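Local coordinates for protein SalCYP truncation (Salinispora tropica, PDB 7ABB) that adopts the largely helical cytochrome P450 fold and holds heme c in a pocket within it, at residues 76-84 and 224-234; 148-157 and 189-197. All blocks are in the same frame, centred on the assembly; numbering follows the deposited sequence.

Contact 1. Residues 76-84 and 224-234. With HEC (heme c), chain B.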
loop_
_atom_site.group_PDB
_atom_site.type_symbol
_atom_site.label_atom_id
_atom_site.label_comp_id
_atom_site.label_asym_id
_atom_site.label_seq_id
_atom_site.Cartn_x
_atom_site.Cartn_y
_atom_site.Cartn_z
ATOM N N GLU A 76 11.782 17.340 -1.257
ATOM C CA GLU A 76 10.707 17.656 -2.190
ATOM C C GLU A 76 9.393 17.873 -1.451
ATOM O O GLU A 76 9.317 17.701 -0.234
ATOM C CB GLU A 76 10.546 16.536 -3.214
ATOM C CG GLU A 76 11.814 16.178 -3.960
ATOM C CD GLU A 76 12.491 14.945 -3.393
ATOM O OE1 GLU A 76 12.560 14.821 -2.151
ATOM O OE2 GLU A 76 12.943 14.093 -4.188
ATOM N N ARG A 77 8.356 18.236 -2.202
ATOM C CA ARG A 77 7.035 18.540 -1.654
ATOM C C ARG A 77 6.014 17.609 -2.310
ATOM O O ARG A 77 5.501 17.887 -3.397
ATOM C CB ARG A 77 6.695 20.007 -1.883
ATOM C CG ARG A 77 5.382 20.462 -1.275
ATOM C CD ARG A 77 5.169 21.953 -1.530
ATOM N NE ARG A 77 3.823 22.382 -1.157
ATOM C CZ ARG A 77 3.490 22.898 0.021
ATOM N NH1 ARG A 77 4.405 23.069 0.968
ATOM N NH2 ARG A 77 2.231 23.248 0.253
ATOM N N TRP A 78 5.724 16.500 -1.641
ATOM C CA TRP A 78 4.747 15.523 -2.111
ATOM C C TRP A 78 3.530 15.620 -1.198
ATOM O O TRP A 78 3.575 15.185 -0.044
ATOM C CB TRP A 78 5.330 14.110 -2.105
ATOM C CG TRP A 78 6.555 13.942 -2.960
ATOM C CD1 TRP A 78 7.835 14.279 -2.633
ATOM C CD2 TRP A 78 6.615 13.387 -4.280
ATOM N NE1 TRP A 78 8.687 13.969 -3.663
ATOM C CE2 TRP A 78 7.963 13.421 -4.687
ATOM C CE3 TRP A 78 5.662 12.864 -5.155
ATOM C CZ2 TRP A 78 8.379 12.952 -5.928
ATOM C CZ3 TRP A 78 6.081 12.400 -6.391
ATOM C CH2 TRP A 78 7.424 12.447 -6.765
ATOM N N ILE A 79 2.454 16.191 -1.715
ATOM C CA ILE A 79 1.253 16.427 -0.912
ATOM C C ILE A 79 0.451 15.132 -0.828
ATOM O O ILE A 79 0.063 14.595 -1.881
ATOM C CB ILE A 79 0.412 17.533 -1.539
ATOM C CG1 ILE A 79 1.195 18.850 -1.596
ATOM C CG2 ILE A 79 -0.908 17.692 -0.785
ATOM C CD1 ILE A 79 1.359 19.521 -0.267
ATOM N N PRO A 80 0.097 14.656 0.372
ATOM C CA PRO A 80 0.385 15.175 1.718
ATOM C C PRO A 80 1.532 14.470 2.436
ATOM O O PRO A 80 1.749 14.713 3.612
ATOM C CB PRO A 80 -0.918 14.920 2.458
ATOM C CG PRO A 80 -1.424 13.629 1.850
ATOM C CD PRO A 80 -0.937 13.606 0.413
ATOM N N LEU A 81 2.253 13.608 1.716
ATOM C CA LEU A 81 3.175 12.664 2.343
ATOM C C LEU A 81 4.302 13.358 3.114
ATOM O O LEU A 81 4.703 12.894 4.191
ATOM C CB LEU A 81 3.737 11.751 1.255
ATOM C CG LEU A 81 4.505 10.485 1.630
ATOM C CD1 LEU A 81 3.691 9.538 2.513
ATOM C CD2 LEU A 81 4.927 9.792 0.344
ATOM N N THR A 82 4.842 14.453 2.577
ATOM C CA THR A 82 6.052 15.071 3.110
ATOM C C THR A 82 5.783 16.392 3.813
ATOM O O THR A 82 6.726 17.144 4.088
ATOM C CB THR A 82 7.079 15.287 1.997
ATOM O OG1 THR A 82 6.615 16.296 1.097
ATOM C CG2 THR A 82 7.311 14.004 1.231
ATOM N N ILE A 83 4.533 16.701 4.109
ATOM C CA ILE A 83 4.226 17.897 4.883
ATOM C C ILE A 83 3.729 17.454 6.248
ATOM O O ILE A 83 3.189 16.360 6.414
ATOM C CB ILE A 83 3.209 18.808 4.172
ATOM C CG1 ILE A 83 1.951 18.027 3.853
ATOM C CG2 ILE A 83 3.816 19.369 2.892
ATOM C CD1 ILE A 83 0.827 18.876 3.341
ATOM N N GLN A 84 3.962 18.289 7.253
ATOM C CA GLN A 84 3.486 17.941 8.582
ATOM C C GLN A 84 3.053 19.210 9.281
ATOM O O GLN A 84 3.320 20.321 8.823
ATOM C CB GLN A 84 4.539 17.162 9.411
ATOM C CG GLN A 84 5.763 17.950 9.866
ATOM C CD GLN A 84 6.766 17.101 10.687
ATOM O OE1 GLN A 84 7.238 16.061 10.244
ATOM N NE2 GLN A 84 7.073 17.572 11.898
ATOM N N ASP A 224 0.395 22.313 -6.099
ATOM C CA ASP A 224 0.006 21.374 -5.052
ATOM C C ASP A 224 -1.086 20.429 -5.546
ATOM O O ASP A 224 -1.090 19.246 -5.192
ATOM C CB ASP A 224 -0.450 22.121 -3.797
ATOM C CG ASP A 224 0.723 22.637 -2.941
ATOM O OD1 ASP A 224 1.889 22.261 -3.191
ATOM O OD2 ASP A 224 0.471 23.424 -2.003
ATOM N N ARG A 225 -2.014 20.928 -6.374
ATOM C CA ARG A 225 -3.002 20.055 -7.007
ATOM C C ARG A 225 -2.321 18.942 -7.779
ATOM O O ARG A 225 -2.687 17.772 -7.665
ATOM C CB ARG A 225 -3.904 20.837 -7.965
ATOM C CG ARG A 225 -5.033 21.548 -7.291
ATOM C CD ARG A 225 -5.988 22.237 -8.262
ATOM N NE ARG A 225 -6.782 23.175 -7.482
ATOM C CZ ARG A 225 -6.459 24.435 -7.251
ATOM N NH1 ARG A 225 -5.396 24.985 -7.826
ATOM N NH2 ARG A 225 -7.241 25.176 -6.485
ATOM N N GLU A 226 -1.338 19.305 -8.599
ATOM C CA GLU A 226 -0.623 18.308 -9.380
ATOM C C GLU A 226 0.162 17.376 -8.475
ATOM O O GLU A 226 0.230 16.168 -8.719
ATOM C CB GLU A 226 0.300 19.013 -10.373
ATOM C CG GLU A 226 -0.453 19.807 -11.406
ATOM C CD GLU A 226 0.452 20.698 -12.223
ATOM O OE1 GLU A 226 1.651 20.374 -12.330
ATOM O OE2 GLU A 226 -0.034 21.719 -12.762
ATOM N N SER A 227 0.765 17.922 -7.419
ATOM C CA SER A 227 1.464 17.060 -6.471
ATOM C C SER A 227 0.518 16.033 -5.856
ATOM O O SER A 227 0.806 14.827 -5.844
ATOM C CB SER A 227 2.112 17.914 -5.389
ATOM O OG SER A 227 2.819 17.090 -4.494
ATOM N N LEU A 228 -0.635 16.491 -5.359
ATOM C CA LEU A 228 -1.607 15.579 -4.762
ATOM C C LEU A 228 -1.980 14.453 -5.720
ATOM O O LEU A 228 -1.948 13.275 -5.358
ATOM C CB LEU A 228 -2.859 16.352 -4.347
ATOM C CG LEU A 228 -4.043 15.489 -3.899
ATOM C CD1 LEU A 228 -3.730 14.722 -2.619
ATOM C CD2 LEU A 228 -5.281 16.361 -3.733
ATOM N N LEU A 229 -2.346 14.813 -6.949
ATOM C CA LEU A 229 -2.776 13.816 -7.925
ATOM C C LEU A 229 -1.654 12.849 -8.248
ATOM O O LEU A 229 -1.894 11.653 -8.431
ATOM C CB LEU A 229 -3.269 14.519 -9.199
ATOM C CG LEU A 229 -4.590 15.268 -9.010
ATOM C CD1 LEU A 229 -4.936 16.105 -10.256
ATOM C CD2 LEU A 229 -5.725 14.302 -8.697
ATOM N N THR A 230 -0.418 13.348 -8.305
ATOM C CA THR A 230 0.726 12.466 -8.524
ATOM C C THR A 230 0.885 11.482 -7.371
ATOM O O THR A 230 1.113 10.288 -7.589
ATOM C CB THR A 230 1.999 13.295 -8.703
ATOM O OG1 THR A 230 1.805 14.220 -9.782
ATOM C CG2 THR A 230 3.190 12.407 -9.029
ATOM N N VAL A 231 0.786 11.969 -6.131
ATOM C CA VAL A 231 0.930 11.079 -4.977
ATOM C C VAL A 231 -0.158 10.021 -4.967
ATOM O O VAL A 231 0.099 8.840 -4.698
ATOM C CB VAL A 231 0.919 11.906 -3.676
ATOM C CG1 VAL A 231 0.739 11.009 -2.469
ATOM C CG2 VAL A 231 2.185 12.713 -3.555
ATOM N N LEU A 232 -1.397 10.415 -5.277
ATOM C CA LEU A 232 -2.476 9.443 -5.312
ATOM C C LEU A 232 -2.197 8.352 -6.326
ATOM O O LEU A 232 -2.451 7.175 -6.054
ATOM C CB LEU A 232 -3.795 10.144 -5.627
ATOM C CG LEU A 232 -4.298 11.019 -4.483
ATOM C CD1 LEU A 232 -5.514 11.789 -4.905
ATOM C CD2 LEU A 232 -4.651 10.198 -3.260
ATOM N N PHE A 233 -1.669 8.718 -7.495
ATOM C CA PHE A 233 -1.337 7.701 -8.489
ATOM C C PHE A 233 -0.240 6.783 -7.975
ATOM O O PHE A 233 -0.330 5.559 -8.107
ATOM C CB PHE A 233 -0.903 8.354 -9.794
ATOM C CG PHE A 233 -0.561 7.363 -10.873
ATOM C CD1 PHE A 233 -1.543 6.864 -11.695
ATOM C CD2 PHE A 233 0.744 6.943 -11.067
ATOM C CE1 PHE A 233 -1.230 5.941 -12.688
ATOM C CE2 PHE A 233 1.055 6.023 -12.078
ATOM C CZ PHE A 233 0.070 5.541 -12.874
ATOM N N LEU A 234 0.816 7.366 -7.400
ATOM C CA LEU A 234 1.971 6.570 -6.995
ATOM C C LEU A 234 1.673 5.694 -5.781
ATOM O O LEU A 234 2.285 4.624 -5.628
ATOM C CB LEU A 234 3.156 7.491 -6.711
ATOM C CG LEU A 234 3.746 8.205 -7.931
ATOM C CD1 LEU A 234 4.810 9.194 -7.481
ATOM C CD2 LEU A 234 4.335 7.230 -8.927
HETATM FE FE HEC B . -1.433 4.153 1.447
HETATM C CHA HEC B . 0.223 6.587 3.229
HETATM C CHB HEC B . 0.335 1.780 3.173
HETATM C CHC HEC B . -3.100 1.710 -0.289
HETATM C CHD HEC B . -2.907 6.514 -0.514
HETATM N NA HEC B . -0.013 4.185 2.878
HETATM C C1A HEC B . 0.522 5.293 3.537
HETATM C C2A HEC B . 1.450 4.896 4.576
HETATM C C3A HEC B . 1.455 3.551 4.549
HETATM C C4A HEC B . 0.564 3.100 3.508
HETATM C CMA HEC B . 2.281 2.592 5.425
HETATM C CAA HEC B . 2.236 5.842 5.553
HETATM C CBA HEC B . 3.581 6.311 5.011
HETATM C CGA HEC B . 4.280 7.171 6.051
HETATM O O1A HEC B . 5.341 7.712 5.665
HETATM O O2A HEC B . 3.762 7.277 7.194
HETATM N NB HEC B . -1.353 2.146 1.399
HETATM C C1B HEC B . -0.589 1.342 2.226
HETATM C C2B HEC B . -0.937 -0.018 1.944
HETATM C C3B HEC B . -1.904 -0.032 1.007
HETATM C C4B HEC B . -2.164 1.315 0.632
HETATM C CMB HEC B . -0.270 -1.183 2.702
HETATM C CAB HEC B . -2.645 -1.138 0.302
HETATM C CBB HEC B . -2.560 -2.497 0.918
HETATM N NC HEC B . -2.727 4.133 -0.126
HETATM C C1C HEC B . -3.362 3.017 -0.620
HETATM C C2C HEC B . -4.346 3.427 -1.586
HETATM C C3C HEC B . -4.320 4.776 -1.664
HETATM C C4C HEC B . -3.285 5.219 -0.759
HETATM C CMC HEC B . -5.257 2.451 -2.333
HETATM C CAC HEC B . -5.117 5.755 -2.543
HETATM C CBC HEC B . -6.438 5.306 -3.165
HETATM N ND HEC B . -1.329 6.145 1.367
HETATM C C1D HEC B . -2.048 6.920 0.457
HETATM C C2D HEC B . -1.753 8.293 0.719
HETATM C C3D HEC B . -0.794 8.348 1.856
HETATM C C4D HEC B . -0.599 6.960 2.216
HETATM C CMD HEC B . -2.322 9.484 -0.062
HETATM C CAD HEC B . -0.164 9.590 2.511
HETATM C CBD HEC B . -1.044 9.991 3.669
HETATM C CGD HEC B . -0.418 11.151 4.420
HETATM O O1D HEC B . -1.125 11.799 5.221
HETATM O O2D HEC B . 0.783 11.401 4.195
#
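The guanidinium of Arg77 and the indole of Trp78 each present an edge to the helix: Asp224 lies in plane at the first, and Val231 CG2 at the second, with Leu234 CD1 and Thr230 CG2 meeting Trp78 CZ3 obliquely. In cytochrome P450 terms, the loop before helix 86-95 is the B-C loop, and helix 222-235 corresponds to the N-terminal half of helix I. Arg77, extended with CG anti to the backbone N (chi1 -176°), grips the carboxylate side-on; NE reaches Asp224 OD1 at 2.8 Å and NH2 reaches OD2 at 2.9 Å, both on the syn side. Arg77 is exposed and poorly ordered, so this end of the contact is probably the less rigid one. One turn along the helix, Ser227 OG serves the loop twice, donating to Arg77 O at 3.0 Å and accepting from Ile79 N at 2.9 Å, which fixes the backbone on both sides of Trp78. The cis peptide before Pro80 leads into a type I turn toward the heme, where Pro80 CG lies 3.7 Å from propionate carbon CGD. Ile79 O is buried without a hydrogen-bond partner; Leu228 CA approaches it at 3.5 Å in a CA-H...O contact, and Val231 CG2 at 3.3 Å.

Contact 2. Residues 148-157 and 189-197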
loop_
_atom_site.group_PDB
_atom_site.type_symbol
_atom_site.label_atom_id
_atom_site.label_comp_id
_atom_site.label_asym_id
_atom_site.label_seq_id
_atom_site.Cartn_x
_atom_site.Cartn_y
_atom_site.Cartn_z
ATOM N N GLY A 148 -11.403 10.226 -9.783
ATOM C CA GLY A 148 -12.081 10.978 -10.811
ATOM C C GLY A 148 -11.350 11.064 -12.130
ATOM O O GLY A 148 -11.584 12.020 -12.888
ATOM N N TRP A 149 -10.480 10.100 -12.440
ATOM C CA TRP A 149 -9.777 10.060 -13.723
ATOM C C TRP A 149 -10.613 9.283 -14.746
ATOM O O TRP A 149 -11.072 8.177 -14.431
ATOM C CB TRP A 149 -8.412 9.393 -13.550
ATOM C CG TRP A 149 -7.402 10.219 -12.817
ATOM C CD1 TRP A 149 -7.205 11.556 -12.954
ATOM C CD2 TRP A 149 -6.459 9.768 -11.839
ATOM N NE1 TRP A 149 -6.194 11.980 -12.125
ATOM C CE2 TRP A 149 -5.713 10.898 -11.436
ATOM C CE3 TRP A 149 -6.168 8.524 -11.273
ATOM C CZ2 TRP A 149 -4.714 10.826 -10.473
ATOM C CZ3 TRP A 149 -5.160 8.448 -10.313
ATOM C CH2 TRP A 149 -4.438 9.597 -9.935
ATOM N N PRO A 150 -10.837 9.833 -15.952
ATOM C CA PRO A 150 -11.685 9.159 -16.956
ATOM C C PRO A 150 -11.200 7.747 -17.276
ATOM O O PRO A 150 -10.029 7.528 -17.599
ATOM C CB PRO A 150 -11.577 10.070 -18.185
ATOM C CG PRO A 150 -11.201 11.404 -17.656
ATOM C CD PRO A 150 -10.315 11.115 -16.450
ATOM N N LEU A 151 -12.128 6.782 -17.227
ATOM C CA LEU A 151 -11.742 5.384 -17.387
ATOM C C LEU A 151 -11.241 5.056 -18.790
ATOM O O LEU A 151 -10.533 4.054 -18.944
ATOM C CB LEU A 151 -12.902 4.467 -16.999
ATOM C CG LEU A 151 -13.149 4.367 -15.482
ATOM C CD1 LEU A 151 -14.326 3.454 -15.180
ATOM C CD2 LEU A 151 -11.916 3.885 -14.684
ATOM N N ALA A 152 -11.540 5.884 -19.793
ATOM C CA ALA A 152 -10.934 5.698 -21.104
ATOM C C ALA A 152 -9.414 5.786 -21.064
ATOM O O ALA A 152 -8.759 5.291 -21.984
ATOM C CB ALA A 152 -11.486 6.731 -22.094
ATOM N N ASP A 153 -8.833 6.386 -20.019
ATOM C CA ASP A 153 -7.387 6.559 -19.928
ATOM C C ASP A 153 -6.688 5.393 -19.239
ATOM O O ASP A 153 -5.479 5.472 -19.005
ATOM C CB ASP A 153 -7.042 7.847 -19.169
ATOM C CG ASP A 153 -7.612 9.095 -19.821
ATOM O OD1 ASP A 153 -7.844 9.101 -21.056
ATOM O OD2 ASP A 153 -7.818 10.089 -19.088
ATOM N N LEU A 154 -7.411 4.313 -18.923
ATOM C CA LEU A 154 -6.824 3.231 -18.136
ATOM C C LEU A 154 -5.603 2.627 -18.824
ATOM O O LEU A 154 -4.573 2.389 -18.184
ATOM C CB LEU A 154 -7.873 2.154 -17.869
ATOM C CG LEU A 154 -7.447 1.030 -16.909
ATOM C CD1 LEU A 154 -8.676 0.399 -16.300
ATOM C CD2 LEU A 154 -6.594 -0.032 -17.589
ATOM N N ASP A 155 -5.713 2.316 -20.117
ATOM C CA ASP A 155 -4.584 1.695 -20.798
ATOM C C ASP A 155 -3.365 2.606 -20.758
ATOM O O ASP A 155 -2.238 2.137 -20.560
ATOM C CB ASP A 155 -4.958 1.344 -22.242
ATOM C CG ASP A 155 -5.973 0.205 -22.335
ATOM O OD1 ASP A 155 -5.969 -0.682 -21.461
ATOM O OD2 ASP A 155 -6.773 0.198 -23.295
ATOM N N HIS A 156 -3.573 3.918 -20.903
ATOM C CA HIS A 156 -2.461 4.858 -20.844
ATOM C C HIS A 156 -1.816 4.843 -19.463
ATOM O O HIS A 156 -0.593 4.730 -19.331
ATOM C CB HIS A 156 -2.959 6.260 -21.193
ATOM C CG HIS A 156 -1.877 7.290 -21.276
ATOM N ND1 HIS A 156 -1.706 8.272 -20.321
ATOM C CD2 HIS A 156 -0.922 7.506 -22.212
ATOM C CE1 HIS A 156 -0.691 9.046 -20.667
ATOM N NE2 HIS A 156 -0.195 8.599 -21.805
ATOM N N LEU A 157 -2.635 4.937 -18.417
ATOM C CA LEU A 157 -2.103 4.982 -17.067
ATOM C C LEU A 157 -1.504 3.641 -16.672
ATOM O O LEU A 157 -0.506 3.602 -15.944
ATOM C CB LEU A 157 -3.197 5.392 -16.080
ATOM C CG LEU A 157 -3.733 6.823 -16.218
ATOM C CD1 LEU A 157 -4.723 7.065 -15.106
ATOM C CD2 LEU A 157 -2.607 7.833 -16.202
ATOM N N TYR A 189 -0.008 14.040 -17.626
ATOM C CA TYR A 189 -1.375 13.563 -17.453
ATOM C C TYR A 189 -2.109 14.351 -16.371
ATOM O O TYR A 189 -3.233 14.813 -16.583
ATOM C CB TYR A 189 -1.383 12.070 -17.130
ATOM C CG TYR A 189 -2.787 11.550 -16.993
ATOM C CD1 TYR A 189 -3.517 11.173 -18.110
ATOM C CD2 TYR A 189 -3.400 11.470 -15.755
ATOM C CE1 TYR A 189 -4.803 10.708 -17.991
ATOM C CE2 TYR A 189 -4.693 10.988 -15.630
ATOM C CZ TYR A 189 -5.390 10.626 -16.759
ATOM O OH TYR A 189 -6.673 10.163 -16.633
ATOM N N VAL A 190 -1.491 14.523 -15.198
ATOM C CA VAL A 190 -2.192 15.236 -14.128
ATOM C C VAL A 190 -2.377 16.709 -14.480
ATOM O O VAL A 190 -3.387 17.313 -14.102
ATOM C CB VAL A 190 -1.485 15.088 -12.766
ATOM C CG1 VAL A 190 -1.350 13.610 -12.379
ATOM C CG2 VAL A 190 -0.150 15.790 -12.760
ATOM N N ARG A 191 -1.420 17.312 -15.204
ATOM C CA ARG A 191 -1.597 18.682 -15.686
ATOM C C ARG A 191 -2.805 18.775 -16.603
ATOM O O ARG A 191 -3.613 19.706 -16.495
ATOM C CB ARG A 191 -0.347 19.144 -16.433
ATOM C CG ARG A 191 0.754 19.638 -15.547
ATOM C CD ARG A 191 1.646 20.627 -16.278
ATOM N NE ARG A 191 2.357 19.997 -17.387
ATOM C CZ ARG A 191 3.479 19.296 -17.255
ATOM N NH1 ARG A 191 4.031 19.131 -16.061
ATOM N NH2 ARG A 191 4.052 18.758 -18.321
ATOM N N ARG A 192 -2.938 17.814 -17.517
ATOM C CA ARG A 192 -4.081 17.806 -18.420
ATOM C C ARG A 192 -5.385 17.566 -17.666
ATOM O O ARG A 192 -6.420 18.138 -18.031
ATOM C CB ARG A 192 -3.881 16.755 -19.516
ATOM C CG ARG A 192 -2.852 17.125 -20.596
ATOM C CD ARG A 192 -2.815 16.057 -21.694
ATOM N NE ARG A 192 -2.110 16.481 -22.910
ATOM C CZ ARG A 192 -1.038 15.881 -23.435
ATOM N NH1 ARG A 192 -0.497 16.361 -24.552
ATOM N NH2 ARG A 192 -0.501 14.804 -22.868
ATOM N N HIS A 193 -5.357 16.748 -16.609
ATOM C CA HIS A 193 -6.571 16.494 -15.842
ATOM C C HIS A 193 -7.025 17.754 -15.112
ATOM O O HIS A 193 -8.217 18.079 -15.085
ATOM C CB HIS A 193 -6.347 15.354 -14.843
ATOM C CG HIS A 193 -7.602 14.926 -14.154
ATOM N ND1 HIS A 193 -8.666 14.369 -14.834
ATOM C CD2 HIS A 193 -7.987 15.025 -12.859
ATOM C CE1 HIS A 193 -9.643 14.121 -13.979
ATOM N NE2 HIS A 193 -9.253 14.503 -12.774
ATOM N N VAL A 194 -6.088 18.458 -14.483
ATOM C CA VAL A 194 -6.440 19.710 -13.823
ATOM C C VAL A 194 -7.097 20.645 -14.823
ATOM O O VAL A 194 -8.143 21.242 -14.555
ATOM C CB VAL A 194 -5.195 20.343 -13.181
ATOM C CG1 VAL A 194 -5.504 21.750 -12.637
ATOM C CG2 VAL A 194 -4.701 19.462 -12.068
ATOM N N ALA A 195 -6.514 20.742 -16.016
ATOM C CA ALA A 195 -7.041 21.670 -17.017
ATOM C C ALA A 195 -8.431 21.251 -17.488
ATOM O O ALA A 195 -9.289 22.110 -17.747
ATOM C CB ALA A 195 -6.080 21.770 -18.203
ATOM N N ARG A 196 -8.661 19.943 -17.639
ATOM C CA ARG A 196 -9.992 19.451 -17.989
ATOM C C ARG A 196 -11.032 19.906 -16.974
ATOM O O ARG A 196 -12.094 20.423 -17.341
ATOM C CB ARG A 196 -9.984 17.922 -18.088
ATOM C CG ARG A 196 -11.372 17.299 -18.353
ATOM C CD ARG A 196 -11.429 15.810 -18.026
ATOM N NE ARG A 196 -10.748 14.978 -19.008
ATOM C CZ ARG A 196 -11.239 14.639 -20.196
ATOM N NH1 ARG A 196 -12.425 15.086 -20.598
ATOM N NH2 ARG A 196 -10.523 13.856 -20.992
ATOM N N ARG A 197 -10.743 19.714 -15.683
ATOM C CA ARG A 197 -11.733 20.014 -14.661
ATOM C C ARG A 197 -11.890 21.514 -14.457
ATOM O O ARG A 197 -12.981 21.971 -14.112
ATOM C CB ARG A 197 -11.359 19.320 -13.355
ATOM C CG ARG A 197 -11.380 17.803 -13.465
ATOM C CD ARG A 197 -12.725 17.270 -13.927
ATOM N NE ARG A 197 -12.835 15.824 -13.730
ATOM C CZ ARG A 197 -13.466 14.971 -14.541
ATOM N NH1 ARG A 197 -14.064 15.381 -15.654
ATOM N NH2 ARG A 197 -13.489 13.683 -14.230
HETATM O O HOH W 1 -8.027 12.658 -19.955
#
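An aromatic cluster of Trp149, Tyr189 and His193 joins the turn after helix 130-147 to helix 182-199. In one of two edge-to-face pairs, Trp149 CD1 points over the centre of the His193 imidazole, the ring centroids 4.5 Å apart and the planes at 73°; in the other, the edge of Tyr189 at CE2 is directed at an indole face. Arg197 CG lies on the other side of the imidazole, offset toward its rim. Leu157 CD2 covers one face of the Tyr189 ring, 3.6 Å from the centroid in a CH-pi contact. In the P450 fold these segments correspond to the E-F connection with the start of helix F, and to helix G. The first torsion of Tyr189 (chi1 -178°) turns the ring toward residues 148-157, and OH donates to the anti lone pair of Asp153 OD2 at 2.7 Å, the carboxylate perpendicular to the ring. Water 1 donates to the same oxygen and accepts from Arg196 NH2 at 3.0 Å, bridging opposite charges. The aliphatic CG of Pro150 rests over a face of the Arg196 guanidinium. Gly148, leaving helix 130-147 with positive phi, accepts at O a bent bond from Arg197 NH2 (2.9 Å, 137°).

Contact 2 is nested within the chain loop closed by contact 1, and their centres lie about 17 Å apart. The two meet directly along the helix of residues 224-234, one side of which faces the 76-84 loop while Leu229 and Phe233 face the aromatic cluster. Trp149 CZ2 packs at 3.6 Å from Leu229 O, and Trp149 CH2 at 3.7 Å from Phe233 CB; Phe233 CZ also reaches Leu157 O at 3.7 Å. Contact 1 belongs to the heme pocket through Pro80 and Leu81, with Leu81 CA 3.3 Å from heme O2D. Contact 2 is further removed, with the Trp149 side chain about 8 Å from heme c between nearest atoms.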